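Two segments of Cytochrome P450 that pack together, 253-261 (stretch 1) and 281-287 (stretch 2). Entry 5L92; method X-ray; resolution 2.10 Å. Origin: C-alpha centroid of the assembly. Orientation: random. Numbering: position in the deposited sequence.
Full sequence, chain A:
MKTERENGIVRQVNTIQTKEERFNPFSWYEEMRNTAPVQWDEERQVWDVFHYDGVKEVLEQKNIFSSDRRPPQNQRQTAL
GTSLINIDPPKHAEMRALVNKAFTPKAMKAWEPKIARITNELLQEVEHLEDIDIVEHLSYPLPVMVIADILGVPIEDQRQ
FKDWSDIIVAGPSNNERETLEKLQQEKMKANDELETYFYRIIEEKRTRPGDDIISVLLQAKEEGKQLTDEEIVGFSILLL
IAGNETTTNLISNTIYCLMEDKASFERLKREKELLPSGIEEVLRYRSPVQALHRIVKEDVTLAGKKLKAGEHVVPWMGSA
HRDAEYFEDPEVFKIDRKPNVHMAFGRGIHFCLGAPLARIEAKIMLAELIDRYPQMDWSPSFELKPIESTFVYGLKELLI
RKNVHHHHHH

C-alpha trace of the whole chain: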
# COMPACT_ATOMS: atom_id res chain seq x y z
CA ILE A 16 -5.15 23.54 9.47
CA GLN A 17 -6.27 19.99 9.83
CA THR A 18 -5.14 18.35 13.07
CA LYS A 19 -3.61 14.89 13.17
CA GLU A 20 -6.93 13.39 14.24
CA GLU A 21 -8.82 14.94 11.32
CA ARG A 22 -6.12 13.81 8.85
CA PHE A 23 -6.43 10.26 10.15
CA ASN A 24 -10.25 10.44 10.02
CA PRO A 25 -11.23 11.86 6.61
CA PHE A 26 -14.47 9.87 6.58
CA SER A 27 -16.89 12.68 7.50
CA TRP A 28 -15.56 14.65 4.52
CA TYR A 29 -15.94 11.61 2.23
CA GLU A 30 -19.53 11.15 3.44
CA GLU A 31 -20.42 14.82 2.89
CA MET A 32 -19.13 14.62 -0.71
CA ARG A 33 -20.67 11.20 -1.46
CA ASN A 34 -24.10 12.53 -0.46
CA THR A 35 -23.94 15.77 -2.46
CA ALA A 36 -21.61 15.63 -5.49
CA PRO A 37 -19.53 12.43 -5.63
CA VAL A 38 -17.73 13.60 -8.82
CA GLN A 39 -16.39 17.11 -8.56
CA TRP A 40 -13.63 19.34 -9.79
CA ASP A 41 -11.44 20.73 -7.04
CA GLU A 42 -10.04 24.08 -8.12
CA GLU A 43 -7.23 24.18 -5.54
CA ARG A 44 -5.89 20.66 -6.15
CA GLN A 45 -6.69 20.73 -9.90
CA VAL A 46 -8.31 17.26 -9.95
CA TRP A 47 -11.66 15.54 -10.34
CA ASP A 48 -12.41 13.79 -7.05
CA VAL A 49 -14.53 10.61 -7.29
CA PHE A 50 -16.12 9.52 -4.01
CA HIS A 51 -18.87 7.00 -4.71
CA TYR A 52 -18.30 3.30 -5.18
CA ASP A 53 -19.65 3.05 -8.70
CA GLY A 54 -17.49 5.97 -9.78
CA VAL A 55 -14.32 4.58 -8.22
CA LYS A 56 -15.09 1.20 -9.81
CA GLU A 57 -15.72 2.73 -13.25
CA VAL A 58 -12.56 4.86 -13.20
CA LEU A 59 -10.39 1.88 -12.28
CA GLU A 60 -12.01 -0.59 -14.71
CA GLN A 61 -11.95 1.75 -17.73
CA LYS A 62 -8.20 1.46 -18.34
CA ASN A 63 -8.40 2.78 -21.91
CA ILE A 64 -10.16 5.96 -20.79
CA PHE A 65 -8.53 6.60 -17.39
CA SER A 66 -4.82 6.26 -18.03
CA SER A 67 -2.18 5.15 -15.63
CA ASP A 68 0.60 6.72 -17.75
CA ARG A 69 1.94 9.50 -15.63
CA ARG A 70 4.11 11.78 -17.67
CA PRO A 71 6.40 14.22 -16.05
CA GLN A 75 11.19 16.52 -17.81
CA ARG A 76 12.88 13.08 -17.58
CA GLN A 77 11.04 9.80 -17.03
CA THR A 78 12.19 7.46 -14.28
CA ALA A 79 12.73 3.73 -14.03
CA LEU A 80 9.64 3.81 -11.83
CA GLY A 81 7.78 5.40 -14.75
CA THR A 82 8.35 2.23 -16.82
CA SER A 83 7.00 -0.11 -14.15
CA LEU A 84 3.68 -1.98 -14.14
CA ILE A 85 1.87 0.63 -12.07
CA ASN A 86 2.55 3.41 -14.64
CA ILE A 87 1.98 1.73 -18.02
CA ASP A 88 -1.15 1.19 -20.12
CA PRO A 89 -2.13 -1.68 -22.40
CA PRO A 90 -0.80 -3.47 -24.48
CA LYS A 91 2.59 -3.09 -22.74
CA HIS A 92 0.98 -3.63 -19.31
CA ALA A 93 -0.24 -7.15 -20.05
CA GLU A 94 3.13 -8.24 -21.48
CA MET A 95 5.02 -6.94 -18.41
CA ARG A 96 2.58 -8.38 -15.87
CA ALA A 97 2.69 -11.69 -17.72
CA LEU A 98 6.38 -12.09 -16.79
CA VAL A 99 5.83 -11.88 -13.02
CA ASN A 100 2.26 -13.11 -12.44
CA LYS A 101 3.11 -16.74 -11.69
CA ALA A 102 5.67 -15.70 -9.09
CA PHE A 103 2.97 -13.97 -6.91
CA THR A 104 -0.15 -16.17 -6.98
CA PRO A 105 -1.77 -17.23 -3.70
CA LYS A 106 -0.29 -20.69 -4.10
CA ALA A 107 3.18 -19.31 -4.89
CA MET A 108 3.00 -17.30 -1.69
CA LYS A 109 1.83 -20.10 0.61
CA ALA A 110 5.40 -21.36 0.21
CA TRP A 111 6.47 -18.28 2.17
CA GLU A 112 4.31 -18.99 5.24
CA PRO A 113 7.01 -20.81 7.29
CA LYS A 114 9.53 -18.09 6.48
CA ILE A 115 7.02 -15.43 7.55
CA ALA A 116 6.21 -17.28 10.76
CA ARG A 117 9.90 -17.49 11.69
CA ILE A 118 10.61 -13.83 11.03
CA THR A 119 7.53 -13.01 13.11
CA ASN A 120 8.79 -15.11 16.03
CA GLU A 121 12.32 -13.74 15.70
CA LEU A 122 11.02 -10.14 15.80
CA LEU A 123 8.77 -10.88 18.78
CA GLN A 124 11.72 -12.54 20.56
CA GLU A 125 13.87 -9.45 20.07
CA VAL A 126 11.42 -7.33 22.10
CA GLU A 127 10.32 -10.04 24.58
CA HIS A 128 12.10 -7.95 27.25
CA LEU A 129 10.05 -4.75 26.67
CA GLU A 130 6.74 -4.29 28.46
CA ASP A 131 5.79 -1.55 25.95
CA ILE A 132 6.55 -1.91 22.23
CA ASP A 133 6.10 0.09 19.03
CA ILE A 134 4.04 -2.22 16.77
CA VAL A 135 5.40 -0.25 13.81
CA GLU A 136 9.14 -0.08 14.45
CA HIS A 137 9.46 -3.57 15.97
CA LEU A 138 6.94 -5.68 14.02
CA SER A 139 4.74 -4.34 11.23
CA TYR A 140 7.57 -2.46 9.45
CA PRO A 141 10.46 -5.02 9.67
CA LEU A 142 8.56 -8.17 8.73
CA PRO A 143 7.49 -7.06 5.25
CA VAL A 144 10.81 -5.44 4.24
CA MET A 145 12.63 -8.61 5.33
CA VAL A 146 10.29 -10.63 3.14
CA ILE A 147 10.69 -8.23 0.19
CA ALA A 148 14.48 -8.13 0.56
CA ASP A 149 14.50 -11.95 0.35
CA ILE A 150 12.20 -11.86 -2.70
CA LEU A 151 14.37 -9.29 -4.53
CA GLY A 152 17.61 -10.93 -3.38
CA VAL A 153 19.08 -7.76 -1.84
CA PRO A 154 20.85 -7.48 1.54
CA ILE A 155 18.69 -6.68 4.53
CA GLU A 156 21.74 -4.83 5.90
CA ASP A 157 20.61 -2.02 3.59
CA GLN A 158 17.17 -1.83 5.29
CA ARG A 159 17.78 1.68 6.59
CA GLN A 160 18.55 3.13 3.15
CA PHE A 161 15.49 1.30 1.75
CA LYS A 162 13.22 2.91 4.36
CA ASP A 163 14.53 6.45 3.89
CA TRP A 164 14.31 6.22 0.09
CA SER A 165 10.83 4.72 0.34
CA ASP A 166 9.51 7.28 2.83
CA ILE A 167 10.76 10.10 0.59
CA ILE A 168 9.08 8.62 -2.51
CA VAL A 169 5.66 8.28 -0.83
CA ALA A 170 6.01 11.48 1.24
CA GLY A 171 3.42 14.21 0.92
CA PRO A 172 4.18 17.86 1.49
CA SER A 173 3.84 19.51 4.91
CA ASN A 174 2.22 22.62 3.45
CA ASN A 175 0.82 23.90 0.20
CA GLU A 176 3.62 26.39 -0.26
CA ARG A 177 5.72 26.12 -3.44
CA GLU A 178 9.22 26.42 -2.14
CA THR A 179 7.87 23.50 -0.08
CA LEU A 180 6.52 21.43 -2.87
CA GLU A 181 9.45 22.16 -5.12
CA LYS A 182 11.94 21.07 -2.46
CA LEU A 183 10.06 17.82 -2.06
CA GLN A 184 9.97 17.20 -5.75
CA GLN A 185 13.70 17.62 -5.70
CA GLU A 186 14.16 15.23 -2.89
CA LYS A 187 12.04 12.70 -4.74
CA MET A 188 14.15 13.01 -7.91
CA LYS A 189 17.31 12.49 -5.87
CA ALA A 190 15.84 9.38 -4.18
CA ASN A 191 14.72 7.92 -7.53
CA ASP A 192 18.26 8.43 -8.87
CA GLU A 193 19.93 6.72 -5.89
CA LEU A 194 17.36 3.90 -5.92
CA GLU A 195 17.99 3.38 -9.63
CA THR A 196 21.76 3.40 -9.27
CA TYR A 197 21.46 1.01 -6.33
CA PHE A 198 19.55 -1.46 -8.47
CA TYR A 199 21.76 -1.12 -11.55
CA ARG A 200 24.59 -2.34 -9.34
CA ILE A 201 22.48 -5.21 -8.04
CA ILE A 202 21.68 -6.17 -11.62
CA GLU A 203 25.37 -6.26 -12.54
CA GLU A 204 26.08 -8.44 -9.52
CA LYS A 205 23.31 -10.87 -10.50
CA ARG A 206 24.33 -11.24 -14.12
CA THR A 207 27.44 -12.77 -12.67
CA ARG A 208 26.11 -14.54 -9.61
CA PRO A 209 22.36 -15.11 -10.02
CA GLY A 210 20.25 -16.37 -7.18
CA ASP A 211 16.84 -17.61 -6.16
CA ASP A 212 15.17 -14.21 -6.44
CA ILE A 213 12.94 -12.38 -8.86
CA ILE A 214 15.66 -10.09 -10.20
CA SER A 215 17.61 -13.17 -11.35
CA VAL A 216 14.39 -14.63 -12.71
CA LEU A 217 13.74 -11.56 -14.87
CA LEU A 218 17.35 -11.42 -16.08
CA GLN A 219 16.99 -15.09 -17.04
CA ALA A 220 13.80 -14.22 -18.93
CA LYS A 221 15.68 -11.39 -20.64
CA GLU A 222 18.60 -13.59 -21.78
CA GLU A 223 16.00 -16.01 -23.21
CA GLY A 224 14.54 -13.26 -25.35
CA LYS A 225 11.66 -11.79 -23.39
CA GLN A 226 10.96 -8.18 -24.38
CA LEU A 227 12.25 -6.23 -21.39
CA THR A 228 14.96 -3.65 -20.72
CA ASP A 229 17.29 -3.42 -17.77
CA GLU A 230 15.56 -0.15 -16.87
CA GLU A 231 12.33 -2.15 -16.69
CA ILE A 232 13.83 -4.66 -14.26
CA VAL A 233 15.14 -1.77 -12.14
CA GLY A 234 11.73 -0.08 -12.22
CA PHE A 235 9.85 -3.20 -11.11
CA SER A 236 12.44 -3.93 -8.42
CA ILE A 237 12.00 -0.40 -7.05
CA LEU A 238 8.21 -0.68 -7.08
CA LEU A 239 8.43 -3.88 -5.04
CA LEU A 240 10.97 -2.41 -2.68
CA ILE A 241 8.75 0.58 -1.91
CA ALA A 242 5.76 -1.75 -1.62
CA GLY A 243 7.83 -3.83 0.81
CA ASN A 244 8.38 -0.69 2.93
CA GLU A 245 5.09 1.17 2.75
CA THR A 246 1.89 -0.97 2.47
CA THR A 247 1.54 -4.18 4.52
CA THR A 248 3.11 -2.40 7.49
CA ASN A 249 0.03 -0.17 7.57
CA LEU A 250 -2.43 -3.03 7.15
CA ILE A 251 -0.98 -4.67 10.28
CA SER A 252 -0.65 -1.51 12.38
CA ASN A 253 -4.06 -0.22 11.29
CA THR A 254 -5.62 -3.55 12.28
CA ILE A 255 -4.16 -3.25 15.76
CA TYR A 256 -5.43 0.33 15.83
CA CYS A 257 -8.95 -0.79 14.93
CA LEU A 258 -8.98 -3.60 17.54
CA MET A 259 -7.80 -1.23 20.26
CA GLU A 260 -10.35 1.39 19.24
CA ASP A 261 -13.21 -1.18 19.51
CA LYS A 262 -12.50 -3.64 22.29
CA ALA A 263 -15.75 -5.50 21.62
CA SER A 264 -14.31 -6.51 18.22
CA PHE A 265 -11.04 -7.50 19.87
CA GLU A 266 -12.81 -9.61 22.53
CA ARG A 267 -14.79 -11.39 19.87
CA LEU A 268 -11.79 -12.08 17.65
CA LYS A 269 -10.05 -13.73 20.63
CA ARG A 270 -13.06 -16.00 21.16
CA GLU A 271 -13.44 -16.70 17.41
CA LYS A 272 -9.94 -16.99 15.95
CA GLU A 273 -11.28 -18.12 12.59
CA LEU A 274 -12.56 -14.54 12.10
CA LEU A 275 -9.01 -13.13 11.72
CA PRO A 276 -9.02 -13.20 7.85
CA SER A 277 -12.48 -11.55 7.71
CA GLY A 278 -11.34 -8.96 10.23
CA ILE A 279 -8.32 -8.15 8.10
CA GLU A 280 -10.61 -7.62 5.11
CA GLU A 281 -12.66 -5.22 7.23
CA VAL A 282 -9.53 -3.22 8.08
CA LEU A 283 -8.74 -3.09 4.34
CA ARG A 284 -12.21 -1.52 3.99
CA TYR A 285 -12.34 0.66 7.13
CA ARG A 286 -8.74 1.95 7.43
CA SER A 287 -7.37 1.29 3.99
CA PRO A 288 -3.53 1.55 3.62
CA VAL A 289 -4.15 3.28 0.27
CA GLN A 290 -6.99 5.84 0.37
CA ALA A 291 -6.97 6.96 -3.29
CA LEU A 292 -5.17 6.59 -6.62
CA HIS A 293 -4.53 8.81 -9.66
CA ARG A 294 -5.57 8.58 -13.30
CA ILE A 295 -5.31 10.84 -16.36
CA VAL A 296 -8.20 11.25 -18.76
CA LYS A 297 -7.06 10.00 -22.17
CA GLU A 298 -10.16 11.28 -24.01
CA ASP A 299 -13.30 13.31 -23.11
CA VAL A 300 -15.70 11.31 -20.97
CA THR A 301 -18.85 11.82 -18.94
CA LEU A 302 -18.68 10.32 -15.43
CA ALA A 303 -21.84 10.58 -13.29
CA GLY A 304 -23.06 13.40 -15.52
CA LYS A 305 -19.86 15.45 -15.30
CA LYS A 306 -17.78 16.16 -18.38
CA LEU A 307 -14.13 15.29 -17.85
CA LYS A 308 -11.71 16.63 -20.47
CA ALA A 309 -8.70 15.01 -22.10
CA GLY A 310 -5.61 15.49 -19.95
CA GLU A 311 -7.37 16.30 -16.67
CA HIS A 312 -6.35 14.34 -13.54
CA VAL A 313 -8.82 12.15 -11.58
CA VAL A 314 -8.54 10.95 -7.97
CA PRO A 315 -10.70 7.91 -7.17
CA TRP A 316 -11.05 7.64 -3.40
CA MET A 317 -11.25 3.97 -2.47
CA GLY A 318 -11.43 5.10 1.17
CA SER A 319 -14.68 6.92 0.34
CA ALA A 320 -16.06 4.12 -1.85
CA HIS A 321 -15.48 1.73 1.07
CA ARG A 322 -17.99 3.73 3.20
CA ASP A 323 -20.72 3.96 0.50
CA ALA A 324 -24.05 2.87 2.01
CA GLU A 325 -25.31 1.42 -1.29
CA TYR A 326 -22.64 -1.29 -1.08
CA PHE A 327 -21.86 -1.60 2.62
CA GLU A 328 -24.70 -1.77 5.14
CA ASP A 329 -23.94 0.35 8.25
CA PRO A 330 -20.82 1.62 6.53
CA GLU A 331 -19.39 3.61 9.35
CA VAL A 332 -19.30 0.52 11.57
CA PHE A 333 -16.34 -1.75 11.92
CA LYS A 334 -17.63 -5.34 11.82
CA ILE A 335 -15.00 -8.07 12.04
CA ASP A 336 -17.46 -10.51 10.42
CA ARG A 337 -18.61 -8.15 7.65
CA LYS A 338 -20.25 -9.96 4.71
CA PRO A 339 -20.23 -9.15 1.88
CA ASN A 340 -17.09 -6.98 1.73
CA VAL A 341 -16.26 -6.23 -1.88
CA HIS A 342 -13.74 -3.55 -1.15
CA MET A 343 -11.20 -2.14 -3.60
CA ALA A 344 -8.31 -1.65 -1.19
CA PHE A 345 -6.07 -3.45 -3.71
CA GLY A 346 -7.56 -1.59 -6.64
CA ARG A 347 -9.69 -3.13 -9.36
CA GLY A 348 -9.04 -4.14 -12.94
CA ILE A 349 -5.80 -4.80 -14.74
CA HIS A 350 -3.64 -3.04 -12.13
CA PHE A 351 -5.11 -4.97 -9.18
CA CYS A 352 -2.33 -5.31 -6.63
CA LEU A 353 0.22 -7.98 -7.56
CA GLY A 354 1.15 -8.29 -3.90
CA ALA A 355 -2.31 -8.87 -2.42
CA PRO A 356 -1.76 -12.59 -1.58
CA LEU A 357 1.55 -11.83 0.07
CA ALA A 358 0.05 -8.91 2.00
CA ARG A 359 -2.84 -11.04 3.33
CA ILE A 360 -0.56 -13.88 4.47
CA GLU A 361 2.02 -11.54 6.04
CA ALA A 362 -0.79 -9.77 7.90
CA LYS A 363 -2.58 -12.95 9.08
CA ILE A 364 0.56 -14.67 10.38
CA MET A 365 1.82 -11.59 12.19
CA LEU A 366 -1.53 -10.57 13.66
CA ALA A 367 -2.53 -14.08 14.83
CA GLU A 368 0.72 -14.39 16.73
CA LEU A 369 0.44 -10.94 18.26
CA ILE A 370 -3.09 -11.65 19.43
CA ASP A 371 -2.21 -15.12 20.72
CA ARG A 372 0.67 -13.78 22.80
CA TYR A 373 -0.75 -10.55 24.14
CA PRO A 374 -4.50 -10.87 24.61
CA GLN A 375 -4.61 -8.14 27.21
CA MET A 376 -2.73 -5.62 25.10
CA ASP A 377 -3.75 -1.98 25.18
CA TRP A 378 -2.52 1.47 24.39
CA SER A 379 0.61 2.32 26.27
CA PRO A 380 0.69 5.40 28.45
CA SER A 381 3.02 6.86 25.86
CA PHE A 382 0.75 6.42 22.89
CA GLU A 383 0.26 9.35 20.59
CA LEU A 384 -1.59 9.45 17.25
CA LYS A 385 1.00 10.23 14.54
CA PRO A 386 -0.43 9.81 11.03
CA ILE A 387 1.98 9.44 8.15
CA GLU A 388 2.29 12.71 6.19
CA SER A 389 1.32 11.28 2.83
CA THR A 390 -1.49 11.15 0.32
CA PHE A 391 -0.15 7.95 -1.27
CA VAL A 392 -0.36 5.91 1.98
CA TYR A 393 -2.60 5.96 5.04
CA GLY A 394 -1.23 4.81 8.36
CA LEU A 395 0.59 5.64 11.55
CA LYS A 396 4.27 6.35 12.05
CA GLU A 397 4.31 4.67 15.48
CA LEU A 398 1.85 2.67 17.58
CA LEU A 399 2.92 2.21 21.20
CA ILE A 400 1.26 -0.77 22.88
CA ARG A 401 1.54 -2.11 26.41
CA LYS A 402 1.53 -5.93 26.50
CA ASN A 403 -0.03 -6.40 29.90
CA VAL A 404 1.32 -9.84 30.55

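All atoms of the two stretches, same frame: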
# COMPACT_ATOMS: atom_id res chain seq x y z
N ASN A 253 -2.69 -0.72 11.30
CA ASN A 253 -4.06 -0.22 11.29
C ASN A 253 -5.03 -1.22 11.88
O ASN A 253 -6.05 -0.82 12.45
CB ASN A 253 -4.53 0.13 9.86
CG ASN A 253 -3.88 1.38 9.31
OD1 ASN A 253 -3.10 2.02 10.00
ND2 ASN A 253 -4.17 1.72 8.04
N THR A 254 -4.77 -2.53 11.69
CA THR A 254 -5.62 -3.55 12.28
C THR A 254 -5.55 -3.47 13.79
O THR A 254 -6.58 -3.50 14.47
CB THR A 254 -5.22 -4.96 11.83
OG1 THR A 254 -5.56 -5.16 10.46
CG2 THR A 254 -5.99 -6.00 12.65
N ILE A 255 -4.34 -3.38 14.32
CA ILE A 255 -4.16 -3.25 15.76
C ILE A 255 -4.86 -1.98 16.24
O ILE A 255 -5.52 -1.98 17.28
CB ILE A 255 -2.67 -3.23 16.11
CG1 ILE A 255 -2.00 -4.59 15.78
CG2 ILE A 255 -2.43 -2.89 17.58
CD1 ILE A 255 -2.48 -5.68 16.58
N TYR A 256 -4.74 -0.90 15.47
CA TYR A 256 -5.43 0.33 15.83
C TYR A 256 -6.93 0.11 15.91
O TYR A 256 -7.58 0.56 16.86
CB TYR A 256 -5.10 1.47 14.86
CG TYR A 256 -5.67 2.78 15.35
CD1 TYR A 256 -6.95 3.17 15.00
CD2 TYR A 256 -4.94 3.59 16.20
CE1 TYR A 256 -7.48 4.35 15.47
CE2 TYR A 256 -5.45 4.74 16.67
CZ TYR A 256 -6.73 5.13 16.30
OH TYR A 256 -7.25 6.29 16.78
N CYS A 257 -7.50 -0.59 14.93
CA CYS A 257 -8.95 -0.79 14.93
C CYS A 257 -9.40 -1.66 16.11
O CYS A 257 -10.45 -1.39 16.71
CB CYS A 257 -9.41 -1.43 13.62
SG CYS A 257 -9.42 -0.34 12.15
N LEU A 258 -8.60 -2.69 16.47
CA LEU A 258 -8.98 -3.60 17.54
C LEU A 258 -8.86 -2.95 18.90
O LEU A 258 -9.62 -3.28 19.82
CB LEU A 258 -8.14 -4.90 17.47
CG LEU A 258 -8.36 -5.73 16.21
CD1 LEU A 258 -7.35 -6.84 16.15
CD2 LEU A 258 -9.76 -6.30 16.03
N MET A 259 -7.92 -2.01 19.05
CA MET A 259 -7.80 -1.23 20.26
C MET A 259 -8.88 -0.17 20.37
O MET A 259 -9.34 0.15 21.47
CB MET A 259 -6.42 -0.60 20.33
CG MET A 259 -5.25 -1.63 20.44
SD MET A 259 -5.23 -2.64 21.93
CE MET A 259 -6.12 -4.07 21.34
N GLU A 260 -9.26 0.43 19.24
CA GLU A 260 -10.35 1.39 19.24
C GLU A 260 -11.65 0.74 19.69
O GLU A 260 -12.39 1.32 20.47
CB GLU A 260 -10.51 1.99 17.84
CG GLU A 260 -11.38 3.21 17.79
CD GLU A 260 -11.20 3.98 16.47
OE1 GLU A 260 -11.04 3.34 15.39
OE2 GLU A 260 -11.19 5.22 16.53
N ASP A 261 -11.95 -0.46 19.18
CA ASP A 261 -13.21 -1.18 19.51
C ASP A 261 -12.90 -2.50 20.20
O ASP A 261 -12.79 -3.56 19.56
CB ASP A 261 -14.08 -1.44 18.28
CG ASP A 261 -15.32 -2.25 18.63
OD1 ASP A 261 -15.67 -2.28 19.83
OD2 ASP A 261 -15.95 -2.83 17.72
N GLU A 281 -11.91 -6.37 6.76
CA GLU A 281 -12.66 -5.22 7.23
C GLU A 281 -11.73 -4.09 7.68
O GLU A 281 -12.14 -2.95 7.63
CB GLU A 281 -13.66 -5.68 8.31
CG GLU A 281 -14.42 -4.62 9.11
CD GLU A 281 -15.44 -3.93 8.29
OE1 GLU A 281 -15.34 -4.04 7.06
OE2 GLU A 281 -16.37 -3.33 8.84
N VAL A 282 -10.47 -4.35 8.01
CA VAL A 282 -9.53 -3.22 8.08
C VAL A 282 -9.22 -2.68 6.69
O VAL A 282 -9.22 -1.46 6.47
CB VAL A 282 -8.24 -3.62 8.81
CG1 VAL A 282 -7.33 -2.42 8.93
CG2 VAL A 282 -8.56 -4.18 10.20
N LEU A 283 -8.97 -3.56 5.71
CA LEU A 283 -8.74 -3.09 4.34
C LEU A 283 -9.86 -2.16 3.87
O LEU A 283 -9.63 -1.28 3.04
CB LEU A 283 -8.63 -4.27 3.38
CG LEU A 283 -7.30 -5.00 3.53
CD1 LEU A 283 -7.37 -6.40 2.92
CD2 LEU A 283 -6.16 -4.17 2.89
N ARG A 284 -11.07 -2.37 4.35
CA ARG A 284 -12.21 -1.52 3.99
C ARG A 284 -12.23 -0.24 4.83
O ARG A 284 -12.41 0.87 4.29
CB ARG A 284 -13.53 -2.29 4.20
CG ARG A 284 -14.74 -1.60 3.57
CD ARG A 284 -16.14 -2.01 4.16
NE ARG A 284 -16.29 -1.80 5.61
CZ ARG A 284 -16.94 -0.78 6.18
NH1 ARG A 284 -17.50 0.17 5.46
NH2 ARG A 284 -17.01 -0.71 7.49
N TYR A 285 -12.05 -0.38 6.15
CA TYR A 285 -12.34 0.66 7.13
C TYR A 285 -11.17 1.63 7.32
O TYR A 285 -11.40 2.83 7.50
CB TYR A 285 -12.71 -0.01 8.47
CG TYR A 285 -13.39 0.89 9.48
CD1 TYR A 285 -14.75 1.20 9.36
CD2 TYR A 285 -12.69 1.41 10.53
CE1 TYR A 285 -15.36 2.02 10.31
CE2 TYR A 285 -13.28 2.19 11.47
CZ TYR A 285 -14.61 2.51 11.36
OH TYR A 285 -15.15 3.32 12.31
N ARG A 286 -9.94 1.14 7.26
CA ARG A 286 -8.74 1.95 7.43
C ARG A 286 -7.72 1.55 6.37
O ARG A 286 -6.66 0.98 6.63
CB ARG A 286 -8.21 1.84 8.84
CG ARG A 286 -9.00 2.77 9.80
CD ARG A 286 -8.26 3.06 11.09
NE ARG A 286 -9.14 3.62 12.08
CZ ARG A 286 -9.54 4.89 12.11
NH1 ARG A 286 -9.12 5.74 11.19
NH2 ARG A 286 -10.36 5.31 13.07
N SER A 287 -8.09 1.81 5.14
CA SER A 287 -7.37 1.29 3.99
C SER A 287 -5.96 1.88 3.92
O SER A 287 -5.81 3.10 3.95
CB SER A 287 -8.16 1.62 2.74
OG SER A 287 -9.56 1.47 2.98
O HOH W 1 -13.53 4.38 14.04

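Arg286 has the largest covered area of any residue in this contact, and it sits just past the end of its helix. It is the first residue after helix 281-285 to leave helical phi/psi. Its backbone and its side chain both bind the other helix. The two helix axes cross at right angles, with a closest approach of 9.8 Å.

The Arg286 side chain runs along one side of helix 253-260. With chi2 and chi3 both t, it is extended, and its guanidinium lies beside Glu260, near the helix's C-terminal end. There NH2 of Arg286 donates to OE1 of Glu260 at 3.1 Å. The N-H...O angle is 170°, so this salt bridge is also a nearly straight hydrogen bond. Glu260 OE1 lies near the guanidinium plane, at its edge. Tyr256 lies over one face of the same group. CD1 of Tyr256 is 3.7 Å from NE of Arg286, and the ring is oblique to that atom. Cys257 packs lower on the arginine, with SG of Cys257 3.7 Å from CD of Arg286.

At the other end, ND2 of Asn253 donates to the backbone O of Arg286 at 3.0 Å. The N-H...O angle is 149°, less straight than the Glu260 bond.

Val282 fills the space where the backbones come closest. The CA atoms of Thr254 and Val282 are 5.7 Å apart. CG2 of Val282 lies 3.2 Å from OG1 of Thr254, a tight approach, and CG1 of Val282 lies 3.9 Å from CB of Asn253. Cys257 SG also touches the Tyr285 ring, 4.0 Å from CD2 of Tyr285, in an oblique approach.

A water extends the polar edge. Its O is 2.6 Å from OH of Tyr285 and donates a weak hydrogen bond to OE1 of Glu260 at 3.0 Å. Glu260 OE1 thus accepts from both Arg286 and the water.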